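Local coordinates for cupin domain protein (Microcystis aeruginosa DIANCHI905, PDB 5ZBE) that is of unestablished function but folds as a two-domain cupin and binds iron(II), consistent with a metal-dependent enzyme, at residues P15-E20 against A38-H43; S48-V53 against G132-I137; G56-Y61 against H84-P89; G159-G164 against Q199-I204. All coordinates share one frame; numbering follows the deposited sequence. Where two conformers were deposited one is given.

Following the chain from the N terminus, interaction 1 closes the first loop, in which strand 27-34 turns back between 15-20 and 38-43. The chain then runs past the iron ligands His-43 and His-45 into 48-53, where interaction 2 opens. This long loop of 78 residues ends at 132-137, and interaction 3 lies wholly within it, pairing 56-61 with 84-89. Strand 84-87 also neighbours strand 39-43, so 38-43 of interaction 1 and both segments of interaction 3 lie in one four-stranded sheet, and interactions 1, 2 and 3 each contribute an iron ligand. Interaction 4 comes last, closing a loop in the second cupin region; Ile-137 of interaction 2 touches Ile-204 of interaction 4 across neighbouring strands.

Interaction 1: residues P15-E20 against A38-H43. With FE2 (Fe (II) ion), chain B.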
loop_
_atom_site.group_PDB
_atom_site.type_symbol
_atom_site.label_atom_id
_atom_site.label_comp_id
_atom_site.label_asym_id
_atom_site.label_seq_id
_atom_site.Cartn_x
_atom_site.Cartn_y
_atom_site.Cartn_z
ATOM N N PRO A 15 14.962 -2.009 -17.842
ATOM C CA PRO A 15 14.007 -1.712 -18.909
ATOM C C PRO A 15 12.615 -2.306 -18.755
ATOM O O PRO A 15 11.747 -1.958 -19.540
ATOM C CB PRO A 15 14.694 -2.283 -20.161
ATOM C CG PRO A 15 16.131 -2.303 -19.815
ATOM C CD PRO A 15 16.161 -2.686 -18.369
ATOM N N HIS A 16 12.407 -3.170 -17.756
ATOM C CA HIS A 16 11.108 -3.761 -17.500
ATOM C C HIS A 16 10.440 -3.307 -16.174
ATOM O O HIS A 16 9.325 -3.747 -15.855
ATOM C CB HIS A 16 11.129 -5.299 -17.608
ATOM C CG HIS A 16 12.368 -5.974 -17.079
ATOM N ND1 HIS A 16 12.359 -6.721 -15.914
ATOM C CD2 HIS A 16 13.618 -6.093 -17.591
ATOM C CE1 HIS A 16 13.563 -7.229 -15.709
ATOM N NE2 HIS A 16 14.347 -6.859 -16.709
ATOM N N VAL A 17 11.101 -2.424 -15.425
ATOM C CA VAL A 17 10.627 -2.038 -14.079
ATOM C C VAL A 17 10.806 -0.532 -13.836
ATOM O O VAL A 17 11.934 0.004 -13.864
ATOM C CB VAL A 17 11.291 -2.846 -12.936
ATOM C CG1 VAL A 17 10.674 -2.472 -11.568
ATOM C CG2 VAL A 17 11.165 -4.351 -13.176
ATOM N N GLU A 18 9.682 0.138 -13.604
ATOM C CA GLU A 18 9.641 1.554 -13.322
ATOM C C GLU A 18 9.035 1.739 -11.940
ATOM O O GLU A 18 8.028 1.113 -11.623
ATOM C CB GLU A 18 8.764 2.273 -14.344
ATOM C CG GLU A 18 9.338 2.337 -15.753
ATOM C CD GLU A 18 10.553 3.243 -15.878
ATOM N N LEU A 19 9.655 2.596 -11.138
ATOM C CA LEU A 19 9.246 2.840 -9.761
ATOM C C LEU A 19 8.944 4.303 -9.497
ATOM O O LEU A 19 9.555 5.176 -10.098
ATOM C CB LEU A 19 10.383 2.446 -8.825
ATOM C CG LEU A 19 10.914 1.020 -8.921
ATOM C CD1 LEU A 19 12.074 0.833 -7.959
ATOM C CD2 LEU A 19 9.791 0.041 -8.655
ATOM N N GLU A 20 8.038 4.552 -8.550
ATOM C CA GLU A 20 7.848 5.874 -7.972
ATOM C C GLU A 20 8.030 5.677 -6.473
ATOM O O GLU A 20 7.280 4.911 -5.854
ATOM C CB GLU A 20 6.445 6.406 -8.284
ATOM C CG GLU A 20 6.184 6.743 -9.749
ATOM C CD GLU A 20 6.826 8.036 -10.213
ATOM O OE1 GLU A 20 7.498 8.721 -9.415
ATOM O OE2 GLU A 20 6.640 8.394 -11.397
ATOM N N ALA A 38 7.533 -9.993 -17.339
ATOM C CA ALA A 38 8.842 -9.638 -16.828
ATOM C C ALA A 38 9.045 -10.091 -15.394
ATOM O O ALA A 38 8.174 -10.718 -14.786
ATOM C CB ALA A 38 9.060 -8.142 -16.972
ATOM N N LYS A 39 10.223 -9.802 -14.858
ATOM C CA LYS A 39 10.624 -10.220 -13.529
ATOM C C LYS A 39 11.230 -9.107 -12.701
ATOM O O LYS A 39 11.758 -8.158 -13.231
ATOM C CB LYS A 39 11.627 -11.341 -13.660
ATOM C CG LYS A 39 11.050 -12.457 -14.486
ATOM C CD LYS A 39 12.101 -13.325 -15.094
ATOM C CE LYS A 39 12.904 -13.996 -14.025
ATOM N NZ LYS A 39 13.753 -15.081 -14.577
ATOM N N LEU A 40 11.130 -9.238 -11.388
ATOM C CA LEU A 40 11.907 -8.474 -10.459
ATOM C C LEU A 40 12.766 -9.551 -9.772
ATOM O O LEU A 40 12.252 -10.423 -9.073
ATOM C CB LEU A 40 10.994 -7.705 -9.514
ATOM C CG LEU A 40 11.638 -6.638 -8.645
ATOM C CD1 LEU A 40 12.230 -5.529 -9.494
ATOM C CD2 LEU A 40 10.629 -6.091 -7.645
ATOM N N GLU A 41 14.065 -9.551 -10.061
ATOM C CA GLU A 41 14.933 -10.683 -9.674
ATOM C C GLU A 41 15.036 -10.787 -8.143
ATOM O O GLU A 41 14.874 -9.792 -7.432
ATOM C CB GLU A 41 16.318 -10.587 -10.345
ATOM C CG GLU A 41 17.097 -11.907 -10.381
ATOM C CD GLU A 41 16.866 -12.762 -11.632
ATOM O OE1 GLU A 41 17.013 -12.249 -12.752
ATOM O OE2 GLU A 41 16.587 -13.977 -11.508
ATOM N N SER A 42 15.252 -11.998 -7.635
ATOM C CA SER A 42 15.245 -12.233 -6.188
ATOM C C SER A 42 16.346 -11.480 -5.477
ATOM O O SER A 42 17.445 -11.299 -6.017
ATOM C CB SER A 42 15.339 -13.723 -5.861
ATOM O OG SER A 42 14.083 -14.335 -6.061
ATOM N N HIS A 43 16.038 -11.002 -4.274
ATOM C CA HIS A 43 17.033 -10.312 -3.471
ATOM C C HIS A 43 16.678 -10.383 -2.021
ATOM O O HIS A 43 15.629 -10.906 -1.668
ATOM C CB HIS A 43 17.229 -8.869 -3.923
ATOM C CG HIS A 43 16.043 -7.990 -3.711
ATOM N ND1 HIS A 43 15.866 -6.823 -4.408
ATOM C CD2 HIS A 43 14.995 -8.081 -2.865
ATOM C CE1 HIS A 43 14.748 -6.239 -4.021
ATOM N NE2 HIS A 43 14.203 -6.983 -3.079
HETATM FE FE FE2 B . 12.471 -6.323 -1.844
HETATM O O HOH W 1 12.693 -4.371 -2.593
HETATM O O HOH W 2 11.241 -6.545 -3.564
#
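A strongly bent, weak hydrogen bond joins His-16 to Lys-39: the ring nitrogen ND1 lies 3.1 Å from the backbone oxygen O of Lys-39, but the angle at the hydrogen is only 121°. That oxygen sits at the edge of the imidazole, in its plane, close to CE1 as well as ND1, and the bond is likely to fix the ring only loosely. The methyl CB of Ala-38 comes within 3.6 Å of CB of His-16 and meets the ring obliquely. The backbone N of His-16 is tied separately, to the side chain of Asn-14. The contact bridges the two sheets of a cupin beta-barrel: 17-24 pairs with 27-34 in one, while 39-43 is an outer strand of the other, beside 84-87. Deeper in the barrel the contact turns apolar. With CG1 of Val-17 anti to its own N (chi1 -176°), both methyls face Leu-40, and CG1 of Val-17 lies 4.0 Å from CD1 of Leu-40; the two side chains cross at about a right angle. Leu-40 also rests on Leu-13 and Phe-86. Three residues further on, the same strand delivers His-43, whose NE2 binds the iron(II) ion at 2.2 Å. His-45, Gln-49, His-84 and two waters complete the six ligands, and the ring of His-43 meets those of His-45 and His-84.

Interaction 2: residues S48-V53 against G132-I137. With FE2 (Fe (II) ion), chain B.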
loop_
_atom_site.group_PDB
_atom_site.type_symbol
_atom_site.label_atom_id
_atom_site.label_comp_id
_atom_site.label_asym_id
_atom_site.label_seq_id
_atom_site.Cartn_x
_atom_site.Cartn_y
_atom_site.Cartn_z
ATOM N N SER A 48 12.037 -5.105 6.331
ATOM C CA SER A 48 10.856 -5.918 6.093
ATOM C C SER A 48 10.056 -5.297 4.957
ATOM O O SER A 48 10.111 -4.092 4.749
ATOM C CB SER A 48 10.008 -5.971 7.350
ATOM O OG SER A 48 10.719 -6.622 8.397
ATOM N N GLN A 49 9.312 -6.124 4.224
ATOM C CA GLN A 49 8.576 -5.645 3.055
ATOM C C GLN A 49 7.201 -6.262 2.955
ATOM O O GLN A 49 7.029 -7.443 3.208
ATOM C CB GLN A 49 9.372 -5.946 1.783
ATOM C CG GLN A 49 8.743 -5.445 0.492
ATOM C CD GLN A 49 9.541 -5.849 -0.738
ATOM O OE1 GLN A 49 9.019 -6.493 -1.659
ATOM N NE2 GLN A 49 10.792 -5.499 -0.754
ATOM N N ILE A 50 6.219 -5.434 2.603
ATOM C CA ILE A 50 4.880 -5.903 2.284
ATOM C C ILE A 50 4.430 -5.220 1.032
ATOM O O ILE A 50 4.985 -4.183 0.661
ATOM C CB ILE A 50 3.865 -5.619 3.408
ATOM C CG1 ILE A 50 3.816 -4.127 3.724
ATOM C CG2 ILE A 50 4.209 -6.421 4.650
ATOM C CD1 ILE A 50 2.837 -3.766 4.827
ATOM N N GLY A 51 3.444 -5.789 0.358
ATOM C CA GLY A 51 2.913 -5.153 -0.832
ATOM C C GLY A 51 1.743 -5.878 -1.431
ATOM O O GLY A 51 1.411 -6.980 -1.007
ATOM N N MET A 52 1.113 -5.231 -2.412
ATOM C CA MET A 52 -0.017 -5.794 -3.145
ATOM C C MET A 52 0.019 -5.443 -4.604
ATOM O O MET A 52 0.509 -4.381 -4.980
ATOM C CB MET A 52 -1.337 -5.235 -2.635
ATOM C CG MET A 52 -1.522 -5.340 -1.153
ATOM S SD MET A 52 -3.179 -4.803 -0.720
ATOM C CE MET A 52 -4.252 -5.683 -1.856
ATOM N N VAL A 53 -0.571 -6.315 -5.403
ATOM C CA VAL A 53 -0.834 -6.002 -6.799
ATOM C C VAL A 53 -2.089 -5.120 -6.847
ATOM O O VAL A 53 -3.101 -5.436 -6.211
ATOM C CB VAL A 53 -1.067 -7.271 -7.607
ATOM C CG1 VAL A 53 -1.456 -6.946 -9.044
ATOM C CG2 VAL A 53 0.183 -8.154 -7.547
ATOM N N GLY A 132 -1.112 -7.973 10.074
ATOM C CA GLY A 132 0.105 -8.741 10.149
ATOM C C GLY A 132 0.915 -8.299 11.342
ATOM O O GLY A 132 0.417 -7.615 12.240
ATOM N N SER A 133 2.175 -8.699 11.356
ATOM C CA SER A 133 2.982 -8.546 12.555
ATOM C C SER A 133 3.330 -7.088 12.848
ATOM O O SER A 133 3.417 -6.727 13.994
ATOM C CB SER A 133 4.258 -9.380 12.448
ATOM O OG SER A 133 4.988 -9.038 11.287
ATOM N N TRP A 134 3.508 -6.252 11.821
ATOM C CA TRP A 134 3.848 -4.825 12.018
ATOM C C TRP A 134 2.939 -3.829 11.250
ATOM O O TRP A 134 3.208 -2.633 11.195
ATOM C CB TRP A 134 5.312 -4.572 11.639
ATOM C CG TRP A 134 5.704 -4.951 10.225
ATOM C CD1 TRP A 134 6.079 -6.191 9.779
ATOM C CD2 TRP A 134 5.802 -4.080 9.089
ATOM N NE1 TRP A 134 6.396 -6.152 8.440
ATOM C CE2 TRP A 134 6.242 -4.865 7.995
ATOM C CE3 TRP A 134 5.571 -2.717 8.889
ATOM C CZ2 TRP A 134 6.441 -4.330 6.734
ATOM C CZ3 TRP A 134 5.771 -2.189 7.625
ATOM C CH2 TRP A 134 6.201 -2.998 6.564
ATOM N N PHE A 135 1.844 -4.325 10.702
ATOM C CA PHE A 135 1.032 -3.532 9.804
ATOM C C PHE A 135 -0.388 -4.026 9.806
ATOM O O PHE A 135 -0.668 -5.147 10.200
ATOM C CB PHE A 135 1.572 -3.657 8.375
ATOM C CG PHE A 135 1.568 -5.072 7.868
ATOM C CD1 PHE A 135 0.496 -5.558 7.159
ATOM C CD2 PHE A 135 2.619 -5.930 8.163
ATOM C CE1 PHE A 135 0.478 -6.867 6.714
ATOM C CE2 PHE A 135 2.600 -7.242 7.734
ATOM C CZ PHE A 135 1.526 -7.708 7.009
ATOM N N GLU A 136 -1.282 -3.181 9.317
ATOM C CA GLU A 136 -2.655 -3.596 9.000
ATOM C C GLU A 136 -2.973 -2.897 7.690
ATOM O O GLU A 136 -2.700 -1.701 7.539
ATOM C CB GLU A 136 -3.661 -3.181 10.081
ATOM C CG GLU A 136 -5.115 -3.481 9.730
ATOM C CD GLU A 136 -6.082 -3.292 10.892
ATOM O OE1 GLU A 136 -5.727 -2.639 11.903
ATOM O OE2 GLU A 136 -7.224 -3.807 10.787
ATOM N N ILE A 137 -3.515 -3.635 6.735
ATOM C CA ILE A 137 -3.926 -3.020 5.479
ATOM C C ILE A 137 -5.442 -2.986 5.436
ATOM O O ILE A 137 -6.099 -3.983 5.752
ATOM C CB ILE A 137 -3.320 -3.760 4.265
ATOM C CG1 ILE A 137 -1.791 -3.586 4.292
ATOM C CG2 ILE A 137 -3.916 -3.240 2.970
ATOM C CD1 ILE A 137 -1.057 -4.018 3.040
HETATM FE FE FE2 B . 12.471 -6.323 -1.844
HETATM O O HOH W 1 12.693 -4.371 -2.593
HETATM O O HOH W 2 11.241 -6.545 -3.564
#
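The strands bearing Ile-50 and Phe-135 run almost parallel, with 4° between the directions of 48-53 and 135-137, but their axes stay 9.9 Å apart, so side chains carry nearly all the contact. Ile-50 fills the gap. Its CG2 sits over one face of the Phe-135 ring, 3.9 Å from the centroid in a CH-pi contact, and its CD1 reaches CG of Phe-135 at 3.5 Å. On the opposite face of that ring lies CA of Gly-132, where a side chain would collide with the ring. CG2 of Ile-50 also lies 3.7 Å from CZ2 of Trp-134, whose indole takes CD2 of Phe-135 on one face. This is buried packing of one beta layer on another, joining a strand of the first cupin barrel to the start of strand 135-142, which leads into the second. Cutting Ile-50 back to alanine would probably uncover the ring face of Phe-135 that CG2 and CD1 now meet, and open a gap beside Trp-134. At the start of 48-53, CB of Ser-48 lies against the indole, while its OG bonds to Thr-103. Gln-49, between Ser-48 and Ile-50, points the other way and carries its amide to the iron(II) ion.

Interaction 3: residues G56-Y61 against H84-P89; sequences GELELY and HGFVNP. With FE2 (Fe (II) ion), chain B.
Phe-86 sits at the centre, flanked by two leucines from the neighbouring strand. CD2 of Leu-58 comes 3.4 Å from CD1 of Phe-86, the two side chains crossing obliquely, and CD1 of Leu-60 lies 3.5 Å from CE1 of Phe-86 with the side chains alongside each other. The ring also meets His-76 edge-to-face, and an iron-bound water lies at its edge, in its plane. On the other side of the sheet CE2 of Tyr-61 presses on CG2 of Val-87 at 3.3 Å, a tight fit. A chi1 of -73° sets CG of Tyr-61 anti to the carbonyl carbon; the ring reaches along the sheet to Val-87, which meets it obliquely, and its OH makes a weak bond to OE1 of Glu-59. Between the two layers runs an antiparallel ladder. Glu-59 and Val-87 form a hydrogen-bonded pair, N of Glu-59 to O of Val-87 at 2.8 Å, as do Tyr-61 and Gly-85; Leu-60 and Phe-86 are the non-hydrogen-bonded pair between them. The polar edge is reached at Asn-88. A water accepts from N of Glu-57 at 3.0 Å and bonds to OD1 of Asn-88, an oxygen that also takes the N-H of Leu-90; ND2 is held by the carbonyls of Glu-92 and Ala-35. At the far end NE2 of His-84 binds iron(II) at 2.2 Å, its ND1 held by the carbonyl of Val-82. His-84 and Asn-88 match the H(X)3N end of the second conserved cupin motif, and Gly-56 is the glycine that closes the first.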
loop_
_atom_site.group_PDB
_atom_site.type_symbol
_atom_site.label_atom_id
_atom_site.label_comp_id
_atom_site.label_asym_id
_atom_site.label_seq_id
_atom_site.Cartn_x
_atom_site.Cartn_y
_atom_site.Cartn_z
ATOM N N GLY A 56 -3.375 -6.395 -12.588
ATOM C CA GLY A 56 -2.608 -7.513 -13.121
ATOM C C GLY A 56 -2.472 -8.646 -12.125
ATOM O O GLY A 56 -3.353 -8.888 -11.302
ATOM N N GLU A 57 -1.360 -9.355 -12.212
ATOM C CA GLU A 57 -1.132 -10.515 -11.375
ATOM C C GLU A 57 0.363 -10.688 -11.201
ATOM O O GLU A 57 1.157 -10.216 -12.017
ATOM C CB GLU A 57 -1.747 -11.751 -12.041
ATOM C CG GLU A 57 -2.021 -12.921 -11.130
ATOM C CD GLU A 57 -2.691 -14.063 -11.870
ATOM O OE1 GLU A 57 -3.696 -13.825 -12.577
ATOM O OE2 GLU A 57 -2.207 -15.205 -11.744
ATOM N N LEU A 58 0.750 -11.344 -10.124
ATOM C CA LEU A 58 2.170 -11.568 -9.858
ATOM C C LEU A 58 2.358 -12.948 -9.221
ATOM O O LEU A 58 1.430 -13.477 -8.597
ATOM C CB LEU A 58 2.665 -10.431 -8.974
ATOM C CG LEU A 58 4.089 -9.937 -9.034
ATOM C CD1 LEU A 58 4.552 -9.505 -10.418
ATOM C CD2 LEU A 58 4.229 -8.786 -8.059
ATOM N N GLU A 59 3.527 -13.552 -9.443
ATOM C CA GLU A 59 3.927 -14.754 -8.722
ATOM C C GLU A 59 5.064 -14.352 -7.803
ATOM O O GLU A 59 6.057 -13.760 -8.254
ATOM C CB GLU A 59 4.416 -15.833 -9.671
ATOM C CG GLU A 59 3.337 -16.455 -10.525
ATOM C CD GLU A 59 3.904 -17.455 -11.515
ATOM O OE1 GLU A 59 5.145 -17.647 -11.541
ATOM O OE2 GLU A 59 3.105 -18.044 -12.271
ATOM N N LEU A 60 4.886 -14.632 -6.514
ATOM C CA LEU A 60 5.879 -14.370 -5.479
ATOM C C LEU A 60 6.758 -15.614 -5.311
ATOM O O LEU A 60 6.265 -16.675 -4.979
ATOM C CB LEU A 60 5.169 -14.058 -4.141
ATOM C CG LEU A 60 6.058 -13.993 -2.899
ATOM C CD1 LEU A 60 7.008 -12.803 -2.997
ATOM C CD2 LEU A 60 5.228 -13.916 -1.632
ATOM N N TYR A 61 8.053 -15.445 -5.520
ATOM C CA TYR A 61 9.059 -16.458 -5.219
ATOM C C TYR A 61 9.679 -16.094 -3.883
ATOM O O TYR A 61 10.397 -15.117 -3.772
ATOM C CB TYR A 61 10.140 -16.506 -6.322
ATOM C CG TYR A 61 9.637 -17.130 -7.613
ATOM C CD1 TYR A 61 10.082 -18.376 -8.029
ATOM C CD2 TYR A 61 8.712 -16.469 -8.419
ATOM C CE1 TYR A 61 9.609 -18.949 -9.189
ATOM C CE2 TYR A 61 8.239 -17.031 -9.586
ATOM C CZ TYR A 61 8.694 -18.278 -9.970
ATOM O OH TYR A 61 8.231 -18.869 -11.115
ATOM N N HIS A 84 13.301 -12.765 -1.702
ATOM C CA HIS A 84 12.028 -12.699 -2.427
ATOM C C HIS A 84 12.225 -12.111 -3.810
ATOM O O HIS A 84 13.041 -11.206 -4.000
ATOM C CB HIS A 84 11.007 -11.840 -1.676
ATOM C CG HIS A 84 11.533 -10.491 -1.321
ATOM N ND1 HIS A 84 12.419 -10.293 -0.291
ATOM C CD2 HIS A 84 11.343 -9.285 -1.892
ATOM C CE1 HIS A 84 12.722 -9.010 -0.216
ATOM N NE2 HIS A 84 12.084 -8.377 -1.182
ATOM N N GLY A 85 11.447 -12.622 -4.759
ATOM C CA GLY A 85 11.449 -12.117 -6.134
ATOM C C GLY A 85 10.065 -12.294 -6.700
ATOM O O GLY A 85 9.190 -12.886 -6.044
ATOM N N PHE A 86 9.858 -11.774 -7.898
ATOM C CA PHE A 86 8.559 -11.775 -8.529
ATOM C C PHE A 86 8.622 -12.063 -10.022
ATOM O O PHE A 86 9.567 -11.658 -10.702
ATOM C CB PHE A 86 7.927 -10.393 -8.352
ATOM C CG PHE A 86 7.778 -9.973 -6.918
ATOM C CD1 PHE A 86 6.623 -10.291 -6.215
ATOM C CD2 PHE A 86 8.786 -9.261 -6.272
ATOM C CE1 PHE A 86 6.463 -9.879 -4.898
ATOM C CE2 PHE A 86 8.641 -8.863 -4.951
ATOM C CZ PHE A 86 7.473 -9.173 -4.261
ATOM N N VAL A 87 7.593 -12.735 -10.523
ATOM C CA VAL A 87 7.392 -12.916 -11.957
ATOM C C VAL A 87 6.001 -12.405 -12.352
ATOM O O VAL A 87 4.992 -12.724 -11.697
ATOM C CB VAL A 87 7.551 -14.397 -12.379
ATOM C CG1 VAL A 87 7.247 -14.580 -13.868
ATOM C CG2 VAL A 87 8.950 -14.884 -12.038
ATOM N N ASN A 88 5.937 -11.613 -13.418
ATOM C CA ASN A 88 4.645 -11.233 -13.983
ATOM C C ASN A 88 4.241 -12.305 -15.001
ATOM O O ASN A 88 4.869 -12.406 -16.050
ATOM C CB ASN A 88 4.740 -9.878 -14.677
ATOM C CG ASN A 88 3.432 -9.443 -15.298
ATOM O OD1 ASN A 88 2.403 -10.121 -15.184
ATOM N ND2 ASN A 88 3.461 -8.294 -15.961
ATOM N N PRO A 89 3.191 -13.097 -14.703
ATOM C CA PRO A 89 2.764 -14.180 -15.611
ATOM C C PRO A 89 1.878 -13.744 -16.775
ATOM O O PRO A 89 1.507 -14.576 -17.610
ATOM C CB PRO A 89 1.951 -15.086 -14.680
ATOM C CG PRO A 89 1.329 -14.137 -13.714
ATOM C CD PRO A 89 2.305 -13.002 -13.529
HETATM FE FE FE2 B . 12.471 -6.323 -1.844
HETATM O O HOH W 3 0.164 -8.463 -14.582
HETATM O O HOH W 1 12.693 -4.371 -2.593
HETATM O O HOH W 2 11.241 -6.545 -3.564
#

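Interaction 4: residues G159-G164 against Q199-I204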
loop_
_atom_site.group_PDB
_atom_site.type_symbol
_atom_site.label_atom_id
_atom_site.label_comp_id
_atom_site.label_asym_id
_atom_site.label_seq_id
_atom_site.Cartn_x
_atom_site.Cartn_y
_atom_site.Cartn_z
ATOM N N GLY A 159 -1.686 6.270 3.009
ATOM C CA GLY A 159 -2.841 5.914 2.209
ATOM C C GLY A 159 -2.843 6.488 0.823
ATOM O O GLY A 159 -2.083 7.388 0.508
ATOM N N PHE A 160 -3.707 5.928 -0.006
ATOM C CA PHE A 160 -3.852 6.394 -1.367
ATOM C C PHE A 160 -5.150 5.873 -1.948
ATOM O O PHE A 160 -5.789 4.970 -1.392
ATOM C CB PHE A 160 -2.633 5.966 -2.224
ATOM C CG PHE A 160 -2.478 4.467 -2.368
ATOM C CD1 PHE A 160 -2.980 3.803 -3.494
ATOM C CD2 PHE A 160 -1.832 3.724 -1.388
ATOM C CE1 PHE A 160 -2.840 2.425 -3.627
ATOM C CE2 PHE A 160 -1.701 2.344 -1.512
ATOM C CZ PHE A 160 -2.200 1.702 -2.635
ATOM N N ILE A 161 -5.558 6.452 -3.061
ATOM C CA ILE A 161 -6.790 6.026 -3.716
ATOM C C ILE A 161 -6.519 5.443 -5.105
ATOM O O ILE A 161 -5.480 5.696 -5.698
ATOM C CB ILE A 161 -7.841 7.158 -3.793
ATOM C CG1 ILE A 161 -7.387 8.290 -4.717
ATOM C CG2 ILE A 161 -8.152 7.666 -2.391
ATOM C CD1 ILE A 161 -8.492 9.307 -4.930
ATOM N N LEU A 162 -7.468 4.657 -5.597
ATOM C CA LEU A 162 -7.311 3.941 -6.867
ATOM C C LEU A 162 -8.031 4.605 -8.035
ATOM O O LEU A 162 -7.837 4.239 -9.183
ATOM C CB LEU A 162 -7.838 2.509 -6.726
ATOM C CG LEU A 162 -7.199 1.602 -5.672
ATOM C CD1 LEU A 162 -7.873 0.249 -5.670
ATOM C CD2 LEU A 162 -5.719 1.470 -5.923
ATOM N N ASN A 163 -8.873 5.563 -7.712
ATOM C CA ASN A 163 -9.726 6.211 -8.695
ATOM C C ASN A 163 -10.278 7.505 -8.173
ATOM O O ASN A 163 -10.375 7.690 -6.999
ATOM C CB ASN A 163 -10.905 5.311 -9.080
ATOM C CG ASN A 163 -11.846 5.031 -7.922
ATOM O OD1 ASN A 163 -11.485 4.390 -6.972
ATOM N ND2 ASN A 163 -13.057 5.515 -8.018
ATOM N N GLY A 164 -10.687 8.369 -9.087
ATOM C CA GLY A 164 -11.350 9.597 -8.733
ATOM C C GLY A 164 -10.421 10.567 -8.028
ATOM O O GLY A 164 -9.217 10.564 -8.235
ATOM N N GLN A 199 -18.485 9.865 -7.728
ATOM C CA GLN A 199 -18.160 8.435 -7.744
ATOM C C GLN A 199 -17.708 7.893 -6.397
ATOM O O GLN A 199 -17.204 8.623 -5.580
ATOM C CB GLN A 199 -17.159 8.083 -8.863
ATOM C CG GLN A 199 -15.875 8.893 -8.973
ATOM C CD GLN A 199 -14.904 8.396 -10.069
ATOM O OE1 GLN A 199 -14.463 7.258 -10.067
ATOM N NE2 GLN A 199 -14.559 9.266 -10.973
ATOM N N ASP A 200 -17.921 6.610 -6.184
ATOM C CA ASP A 200 -17.370 5.914 -5.022
ATOM C C ASP A 200 -15.872 5.754 -5.246
ATOM O O ASP A 200 -15.439 5.410 -6.348
ATOM C CB ASP A 200 -18.058 4.560 -4.823
ATOM C CG ASP A 200 -19.561 4.705 -4.616
ATOM O OD1 ASP A 200 -20.004 5.758 -4.089
ATOM O OD2 ASP A 200 -20.308 3.787 -5.002
ATOM N N ILE A 201 -15.094 6.063 -4.216
ATOM C CA ILE A 201 -13.627 6.034 -4.293
ATOM C C ILE A 201 -13.089 4.899 -3.460
ATOM O O ILE A 201 -13.477 4.721 -2.298
ATOM C CB ILE A 201 -13.014 7.382 -3.828
ATOM C CG1 ILE A 201 -13.397 8.488 -4.821
ATOM C CG2 ILE A 201 -11.492 7.285 -3.717
ATOM C CD1 ILE A 201 -13.048 9.879 -4.359
ATOM N N ASN A 202 -12.188 4.125 -4.060
ATOM C CA ASN A 202 -11.534 3.018 -3.382
ATOM C C ASN A 202 -10.254 3.514 -2.774
ATOM O O ASN A 202 -9.374 4.003 -3.480
ATOM C CB ASN A 202 -11.278 1.891 -4.360
ATOM C CG ASN A 202 -12.564 1.339 -4.898
ATOM O OD1 ASN A 202 -13.343 0.787 -4.133
ATOM N ND2 ASN A 202 -12.839 1.551 -6.191
ATOM N N LEU A 203 -10.140 3.380 -1.464
ATOM C CA LEU A 203 -9.052 3.905 -0.683
ATOM C C LEU A 203 -8.309 2.715 -0.050
ATOM O O LEU A 203 -8.925 1.800 0.423
ATOM C CB LEU A 203 -9.581 4.815 0.450
ATOM C CG LEU A 203 -8.504 5.452 1.343
ATOM C CD1 LEU A 203 -9.013 6.773 1.895
ATOM C CD2 LEU A 203 -8.152 4.533 2.487
ATOM N N ILE A 204 -6.990 2.774 -0.095
ATOM C CA ILE A 204 -6.170 1.784 0.591
ATOM C C ILE A 204 -5.335 2.503 1.620
ATOM O O ILE A 204 -4.742 3.540 1.332
ATOM C CB ILE A 204 -5.230 1.021 -0.374
ATOM C CG1 ILE A 204 -6.057 0.126 -1.284
ATOM C CG2 ILE A 204 -4.211 0.201 0.416
ATOM C CD1 ILE A 204 -5.231 -0.589 -2.342
#
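The amide of Asn-163 bonds to Gln-199, Asp-200 and Asn-202. Its OD1 takes the backbone N of Asn-202 at 3.0 Å, nearly straight at 171°, and a second, weak bond from ND2 of Asn-202. On the other end ND2 gives one hydrogen to O of Asp-200 at 2.9 Å, on a lone pair, and the other to OE1 of Gln-199 at 3.0 Å. Both acceptors lie within 2° of the Asn-163 amide plane, so the group is held flat and cannot turn over without losing its partners. The 64° chi1 of Asn-163 swings the amide across to the opposing segment 199-204. A leucine in its place would probably leave N of Asn-202 and O of Asp-200 without these mates and set the Gln-199 amide free to swing.

Behind it lies a short antiparallel ladder: Phe-160 pairs with Ile-204 through two bonds, and N of Leu-162 adds a bond to O of Asn-202. Ile-204 lays CB over one face of the Phe-160 ring, while CG2 of Ile-161 touches CG2 of Ile-201 at 3.6 Å on the other side of the sheet. Gly-164 has positive phi, and a side chain there would crowd Ile-201 and Gln-199. The run from 159 to Gly-164 matches the end of the first cupin motif, in the second cupin region. Asp-200 turns away, its carboxylate bonded to N of Ser-144. The buried O of Asn-163 has no partner, probably a small cost that the four bonds of its amide offset. All hydrogen bonds across the contact link uncharged amides, which suggests little dependence on pH.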